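Local atomic coordinates of cobalamin biosynthesis protein CobN (Mycobacterium tuberculosis, PDB entry 7C6O), a protein that probably catalyses, as the large subunit of cobaltochelatase, the insertion of cobalt into the corrin ring during cobalamin (vitamin B12) biosynthesis. Residues D1019-A1023 and A1083-A1087; Y1026-G1031 and A1043-M1047. One frame throughout, in Å; residues are numbered along the deposited sequence. Where two conformers were deposited one is given.

Contact 1: residues D1019-A1023 and A1083-A1087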
ATOM      1  N   ASP A1019     -19.401 -19.362  17.244  1.00 20.31           N
ATOM      2  CA  ASP A1019     -18.831 -18.034  17.433  1.00 19.32           C
ATOM      3  C   ASP A1019     -17.517 -18.084  18.194  1.00 19.80           C
ATOM      4  O   ASP A1019     -16.631 -17.256  17.952  1.00 20.33           O
ATOM      5  CB  ASP A1019     -19.822 -17.138  18.180  1.00 23.20           C
ATOM      6  CG  ASP A1019     -21.011 -16.736  17.328  1.00 22.65           C
ATOM      7  OD1 ASP A1019     -21.001 -17.025  16.114  1.00 24.35           O
ATOM      8  OD2 ASP A1019     -21.956 -16.128  17.876  1.00 22.90           O
ATOM      9  N   ALA A1020     -17.376 -19.028  19.129  1.00 19.47           N
ATOM     10  CA  ALA A1020     -16.134 -19.131  19.888  1.00 20.64           C
ATOM     11  C   ALA A1020     -14.955 -19.431  18.972  1.00 16.40           C
ATOM     12  O   ALA A1020     -13.845 -18.934  19.196  1.00 15.86           O
ATOM     13  CB  ALA A1020     -16.260 -20.204  20.970  1.00 21.95           C
ATOM     14  N   ASP A1021     -15.177 -20.246  17.938  1.00 18.09           N
ATOM     15  CA  ASP A1021     -14.112 -20.546  16.985  1.00 17.79           C
ATOM     16  C   ASP A1021     -13.766 -19.323  16.148  1.00 16.62           C
ATOM     17  O   ASP A1021     -12.587 -19.012  15.946  1.00 17.28           O
ATOM     18  CB  ASP A1021     -14.523 -21.703  16.076  1.00 16.52           C
ATOM     19  CG  ASP A1021     -14.657 -23.010  16.821  1.00 20.79           C
ATOM     20  OD1 ASP A1021     -13.921 -23.222  17.806  1.00 21.92           O
ATOM     21  OD2 ASP A1021     -15.500 -23.828  16.411  1.00 20.37           O
ATOM     22  N   LEU A1022     -14.786 -18.631  15.633  1.00 16.22           N
ATOM     23  CA  LEU A1022     -14.546 -17.411  14.867  1.00 15.01           C
ATOM     24  C   LEU A1022     -13.749 -16.404  15.686  1.00 15.97           C
ATOM     25  O   LEU A1022     -12.761 -15.836  15.206  1.00 15.41           O
ATOM     26  CB  LEU A1022     -15.876 -16.805  14.413  1.00 15.53           C
ATOM     27  CG  LEU A1022     -16.764 -17.664  13.511  1.00 17.17           C
ATOM     28  CD1 LEU A1022     -18.083 -16.951  13.209  1.00 15.44           C
ATOM     29  CD2 LEU A1022     -16.040 -18.029  12.222  1.00 13.63           C
ATOM     30  N   ALA A1023     -14.162 -16.180  16.936  1.00 16.99           N
ATOM     31  CA  ALA A1023     -13.479 -15.206  17.780  1.00 16.57           C
ATOM     32  C   ALA A1023     -12.061 -15.651  18.113  1.00 18.30           C
ATOM     33  O   ALA A1023     -11.147 -14.821  18.186  1.00 17.36           O
ATOM     34  CB  ALA A1023     -14.279 -14.971  19.062  1.00 17.73           C
ATOM     35  N   ALA A1083     -18.520 -10.734  14.766  1.00 13.20           N
ATOM     36  CA  ALA A1083     -18.602 -12.062  15.367  1.00 14.11           C
ATOM     37  C   ALA A1083     -17.870 -12.118  16.701  1.00 14.72           C
ATOM     38  O   ALA A1083     -18.325 -12.784  17.639  1.00 17.07           O
ATOM     39  CB  ALA A1083     -18.041 -13.110  14.405  1.00 13.03           C
ATOM     40  N   THR A1084     -16.737 -11.425  16.805  1.00 13.87           N
ATOM     41  CA  THR A1084     -15.963 -11.458  18.042  1.00 14.75           C
ATOM     42  C   THR A1084     -16.704 -10.752  19.173  1.00 16.78           C
ATOM     43  O   THR A1084     -16.735 -11.247  20.306  1.00 16.04           O
ATOM     44  CB  THR A1084     -14.587 -10.835  17.807  1.00 16.77           C
ATOM     45  OG1 THR A1084     -13.904 -11.576  16.789  1.00 15.61           O
ATOM     46  CG2 THR A1084     -13.755 -10.859  19.085  1.00 17.78           C
ATOM     47  N   VAL A1085     -17.324  -9.606  18.879  1.00 16.91           N
ATOM     48  CA  VAL A1085     -18.147  -8.929  19.878  1.00 17.27           C
ATOM     49  C   VAL A1085     -19.321  -9.811  20.285  1.00 19.64           C
ATOM     50  O   VAL A1085     -19.662  -9.909  21.472  1.00 19.84           O
ATOM     51  CB  VAL A1085     -18.623  -7.563  19.346  1.00 16.12           C
ATOM     52  CG1 VAL A1085     -19.579  -6.901  20.335  1.00 15.38           C
ATOM     53  CG2 VAL A1085     -17.432  -6.656  19.061  1.00 14.34           C
ATOM     54  N   ARG A1086     -19.960 -10.469  19.312  1.00 18.38           N
ATOM     55  CA  ARG A1086     -21.074 -11.355  19.635  1.00 18.55           C
ATOM     56  C   ARG A1086     -20.616 -12.511  20.514  1.00 18.84           C
ATOM     57  O   ARG A1086     -21.299 -12.876  21.476  1.00 20.21           O
ATOM     58  CB  ARG A1086     -21.729 -11.880  18.356  1.00 15.71           C
ATOM     59  CG  ARG A1086     -22.989 -12.708  18.609  1.00 17.17           C
ATOM     60  CD  ARG A1086     -23.659 -13.178  17.319  1.00 17.23           C
ATOM     61  NE  ARG A1086     -22.778 -14.026  16.522  1.00 19.37           N
ATOM     62  CZ  ARG A1086     -22.274 -13.676  15.343  1.00 19.60           C
ATOM     63  NH1 ARG A1086     -22.579 -12.500  14.816  1.00 17.78           N
ATOM     64  NH2 ARG A1086     -21.473 -14.509  14.689  1.00 19.79           N
ATOM     65  N   ALA A1087     -19.454 -13.092  20.204  1.00 16.90           N
ATOM     66  CA  ALA A1087     -18.929 -14.180  21.025  1.00 21.22           C
ATOM     67  C   ALA A1087     -18.677 -13.720  22.454  1.00 19.72           C
ATOM     68  O   ALA A1087     -18.978 -14.444  23.412  1.00 21.65           O
ATOM     69  CB  ALA A1087     -17.645 -14.732  20.407  1.00 21.71           C
TER
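R1086 reaches across from helix 1072-1089 and takes the carboxylate of D1019 side-on with two nitrogens, one to each oxygen. NE lies 2.6 Å from D1019 OD2 and NH2 lies 2.9 Å from D1019 OD1, and both N-H bonds run nearly straight to their acceptors. The two groups are not coplanar: both oxygens sit in or close to the guanidinium plane, but the nitrogens come at them from above the carboxylate, whose plane is turned 52° from that of the guanidinium. R1086 leaves its backbone with CG anti to N and stays extended as far as CD; a bend at chi3 (61°) then swings the guanidinium round to D1019. Its NH1 bonds to the carbonyl of T1156, so the same guanidinium also bonds helix 1136-1157, which helps fix its orientation.

Beside the charged pair the two helices meet through small side chains. The CB atoms of A1023 and A1087 are 3.6 Å apart, and A1087 CB also lies 3.7 Å from the backbone O of D1019. The short segments approach to 8.3 Å between axes, with their directions 126° apart, closer to antiparallel than to parallel. Alanines line the crossing, letting the start of helix 1019-1030 pack closely on the later part of helix 1072-1089.

Next to the salt bridge, buried L1022 sets CD1 4.0 Å from A1083 CB, while W1016, just before the helix, touches L1022 as well. T1084 comes closest to A1023 with OG1, 3.8 Å from A1023 CA, a packing contact: that hydroxyl is hydrogen-bonded to the carbonyl of G1080, one turn back in its own helix. T1084 also touches M1047 and Y1051 of helix 1044-1051.

Contact 2: residues Y1026-G1031 and A1043-M1047; sequences YTAWGG and AIDDM
G1031, just ahead of strand 1032-1034, offers its carbonyl O to the backbone N of A1043 at 3.0 Å, a nearly straight bond (177° at the hydrogen), and the CA atoms of G1031 and I1044 are 5.1 Å apart. A1043 is the N-cap residue of helix 1044-1051, so the bond fixes the start of that helix against segment 1026-1031. A beta-hairpin, strands 1032-1034 and 1041-1042, joins helix 1019-1030 to helix 1044-1051 and lies at the edge of a mixed sheet.

One turn into its helix, M1047 fills the angle between the backbones. Its chain runs out with CG anti to the backbone N (chi1 -160°) and bends at chi3, so that SD rests 3.9 Å from G1031 CA and the methyl turns toward T1027. There CE lies 3.4 Å from OG1 and 3.8 Å from CG2 of T1027. SD also approaches the ring of Y1026 obliquely, 4.4 Å from CE1. Beside it, the two branch methyls T1027 CG2 and I1044 CG2 meet at 3.8 Å, with the side chains crossing obliquely.

The polar ends are engaged beyond the interface. T1027 OG1 is hydrogen-bonded to the carbonyl of A1023, one turn earlier, and the hydroxyl of Y1026 to that of Y1051, while R939 makes a cation-pi contact with the Y1026 ring.

Across the interface, then, a single backbone hydrogen bond supplies the directional hold, and the rest is van der Waals packing, mostly apolar, around M1047, with the threonine hydroxyl turned to its own helix.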
ATOM      1  N   TYR A1026      -9.915 -14.917  15.014  1.00 13.50           N
ATOM      2  CA  TYR A1026      -9.783 -13.465  14.916  1.00 13.22           C
ATOM      3  C   TYR A1026      -8.838 -12.923  15.981  1.00 15.30           C
ATOM      4  O   TYR A1026      -7.984 -12.077  15.694  1.00 16.34           O
ATOM      5  CB  TYR A1026     -11.162 -12.814  15.033  1.00 14.45           C
ATOM      6  CG  TYR A1026     -11.170 -11.303  14.934  1.00 15.24           C
ATOM      7  CD1 TYR A1026     -10.974 -10.510  16.062  1.00 15.87           C
ATOM      8  CD2 TYR A1026     -11.395 -10.670  13.719  1.00 13.31           C
ATOM      9  CE1 TYR A1026     -10.988  -9.129  15.977  1.00 15.22           C
ATOM     10  CE2 TYR A1026     -11.416  -9.290  13.625  1.00 13.38           C
ATOM     11  CZ  TYR A1026     -11.210  -8.525  14.757  1.00 14.42           C
ATOM     12  OH  TYR A1026     -11.227  -7.153  14.668  1.00 15.44           O
ATOM     13  N   THR A1027      -8.964 -13.419  17.214  1.00 18.55           N
ATOM     14  CA  THR A1027      -8.126 -12.935  18.306  1.00 19.45           C
ATOM     15  C   THR A1027      -6.695 -13.447  18.191  1.00 19.61           C
ATOM     16  O   THR A1027      -5.755 -12.752  18.591  1.00 19.57           O
ATOM     17  CB  THR A1027      -8.742 -13.343  19.645  1.00 21.15           C
ATOM     18  OG1 THR A1027     -10.106 -12.901  19.688  1.00 22.91           O
ATOM     19  CG2 THR A1027      -7.985 -12.720  20.805  1.00 21.51           C
ATOM     20  N   ALA A1028      -6.507 -14.649  17.640  1.00 19.63           N
ATOM     21  CA  ALA A1028      -5.155 -15.172  17.467  1.00 16.60           C
ATOM     22  C   ALA A1028      -4.372 -14.376  16.431  1.00 16.54           C
ATOM     23  O   ALA A1028      -3.140 -14.302  16.510  1.00 15.37           O
ATOM     24  CB  ALA A1028      -5.206 -16.645  17.065  1.00 14.91           C
ATOM     25  N   TRP A1029      -5.060 -13.783  15.458  1.00 17.45           N
ATOM     26  CA  TRP A1029      -4.403 -13.024  14.405  1.00 16.01           C
ATOM     27  C   TRP A1029      -4.380 -11.525  14.663  1.00 15.54           C
ATOM     28  O   TRP A1029      -3.542 -10.831  14.078  1.00 19.42           O
ATOM     29  CB  TRP A1029      -5.088 -13.285  13.055  1.00 17.35           C
ATOM     30  CG  TRP A1029      -4.843 -14.659  12.494  1.00 15.12           C
ATOM     31  CD1 TRP A1029      -5.148 -15.853  13.081  1.00 15.32           C
ATOM     32  CD2 TRP A1029      -4.257 -14.974  11.225  1.00 14.19           C
ATOM     33  NE1 TRP A1029      -4.784 -16.891  12.259  1.00 16.63           N
ATOM     34  CE2 TRP A1029      -4.236 -16.380  11.113  1.00 16.40           C
ATOM     35  CE3 TRP A1029      -3.751 -14.206  10.171  1.00 14.96           C
ATOM     36  CZ2 TRP A1029      -3.723 -17.033   9.993  1.00 16.18           C
ATOM     37  CZ3 TRP A1029      -3.247 -14.856   9.057  1.00 13.37           C
ATOM     38  CH2 TRP A1029      -3.236 -16.257   8.978  1.00 14.48           C
ATOM     39  N   GLY A1030      -5.258 -11.009  15.522  1.00 15.04           N
ATOM     40  CA  GLY A1030      -5.359  -9.574  15.708  1.00 14.20           C
ATOM     41  C   GLY A1030      -5.389  -9.093  17.146  1.00 17.80           C
ATOM     42  O   GLY A1030      -5.659  -7.914  17.399  1.00 17.70           O
ATOM     43  N   GLY A1031      -5.103  -9.980  18.095  1.00 17.40           N
ATOM     44  CA  GLY A1031      -5.125  -9.610  19.499  1.00 16.42           C
ATOM     45  C   GLY A1031      -3.820  -9.014  19.987  1.00 17.94           C
ATOM     46  O   GLY A1031      -3.264  -9.458  20.996  1.00 19.88           O
ATOM     47  N   ALA A1043      -2.220  -8.609  23.680  1.00 20.64           N
ATOM     48  CA  ALA A1043      -3.095  -7.914  24.614  1.00 21.86           C
ATOM     49  C   ALA A1043      -4.520  -8.450  24.474  1.00 20.42           C
ATOM     50  O   ALA A1043      -5.470  -7.713  24.227  1.00 20.86           O
ATOM     51  CB  ALA A1043      -3.035  -6.406  24.380  1.00 21.50           C
ATOM     52  N   ILE A1044      -4.665  -9.767  24.646  1.00 17.93           N
ATOM     53  CA  ILE A1044      -5.957 -10.418  24.436  1.00 18.18           C
ATOM     54  C   ILE A1044      -6.979  -9.926  25.454  1.00 21.06           C
ATOM     55  O   ILE A1044      -8.129  -9.623  25.111  1.00 18.75           O
ATOM     56  CB  ILE A1044      -5.801 -11.948  24.494  1.00 21.55           C
ATOM     57  CG1 ILE A1044      -4.998 -12.446  23.293  1.00 24.48           C
ATOM     58  CG2 ILE A1044      -7.164 -12.628  24.554  1.00 22.42           C
ATOM     59  CD1 ILE A1044      -4.760 -13.938  23.304  1.00 27.58           C
ATOM     60  N   ASP A1045      -6.578  -9.846  26.724  1.00 23.29           N
ATOM     61  CA  ASP A1045      -7.507  -9.400  27.756  0.53 24.25           C
ATOM     62  C   ASP A1045      -7.935  -7.957  27.525  1.00 21.24           C
ATOM     63  O   ASP A1045      -9.103  -7.608  27.732  1.00 19.52           O
ATOM     64  CB  ASP A1045      -6.872  -9.570  29.137  0.53 26.54           C
ATOM     65  CG  ASP A1045      -6.814 -11.021  29.575  0.53 30.37           C
ATOM     66  OD1 ASP A1045      -7.744 -11.785  29.237  0.53 33.63           O
ATOM     67  OD2 ASP A1045      -5.839 -11.401  30.256  0.53 32.76           O
ATOM     68  N   ASP A1046      -7.006  -7.105  27.086  1.00 19.88           N
ATOM     69  CA  ASP A1046      -7.366  -5.726  26.771  1.00 19.75           C
ATOM     70  C   ASP A1046      -8.272  -5.661  25.548  1.00 21.14           C
ATOM     71  O   ASP A1046      -9.208  -4.854  25.506  1.00 20.08           O
ATOM     72  CB  ASP A1046      -6.110  -4.888  26.550  1.00 22.09           C
ATOM     73  CG  ASP A1046      -5.347  -4.640  27.833  1.00 23.60           C
ATOM     74  OD1 ASP A1046      -5.992  -4.549  28.896  1.00 26.35           O
ATOM     75  OD2 ASP A1046      -4.106  -4.541  27.776  1.00 27.36           O
ATOM     76  N   MET A1047      -8.014  -6.499  24.540  1.00 16.67           N
ATOM     77  CA  MET A1047      -8.886  -6.511  23.369  1.00 16.89           C
ATOM     78  C   MET A1047     -10.302  -6.925  23.747  1.00 18.32           C
ATOM     79  O   MET A1047     -11.276  -6.317  23.289  1.00 19.03           O
ATOM     80  CB  MET A1047      -8.331  -7.441  22.290  1.00 19.70           C
ATOM     81  CG  MET A1047      -8.887  -7.151  20.901  1.00 18.64           C
ATOM     82  SD  MET A1047      -8.863  -8.572  19.794  1.00 19.47           S
ATOM     83  CE  MET A1047     -10.167  -9.565  20.514  1.00 19.51           C
TER

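Overall arrangement
Both contacts use helix 1019-1030, contact 1 its first turn and contact 2 its last, and their centres lie 12 Å apart. Along the chain, 1026-1031 and 1043-1047 fall within the loop that 1019-1023 and 1083-1087 close, so a short connection is nested inside a longer one. The two meet at T1084, whose OG1 comes to 3.2 Å from Y1026 CD1 and whose CG2 packs near M1047 CE. Together the two contacts hold helices 1019-1030, 1044-1051 and 1072-1089 against one another, with the hairpin strands 1032-1034 and 1041-1042 at one edge of the eight-stranded mixed sheet.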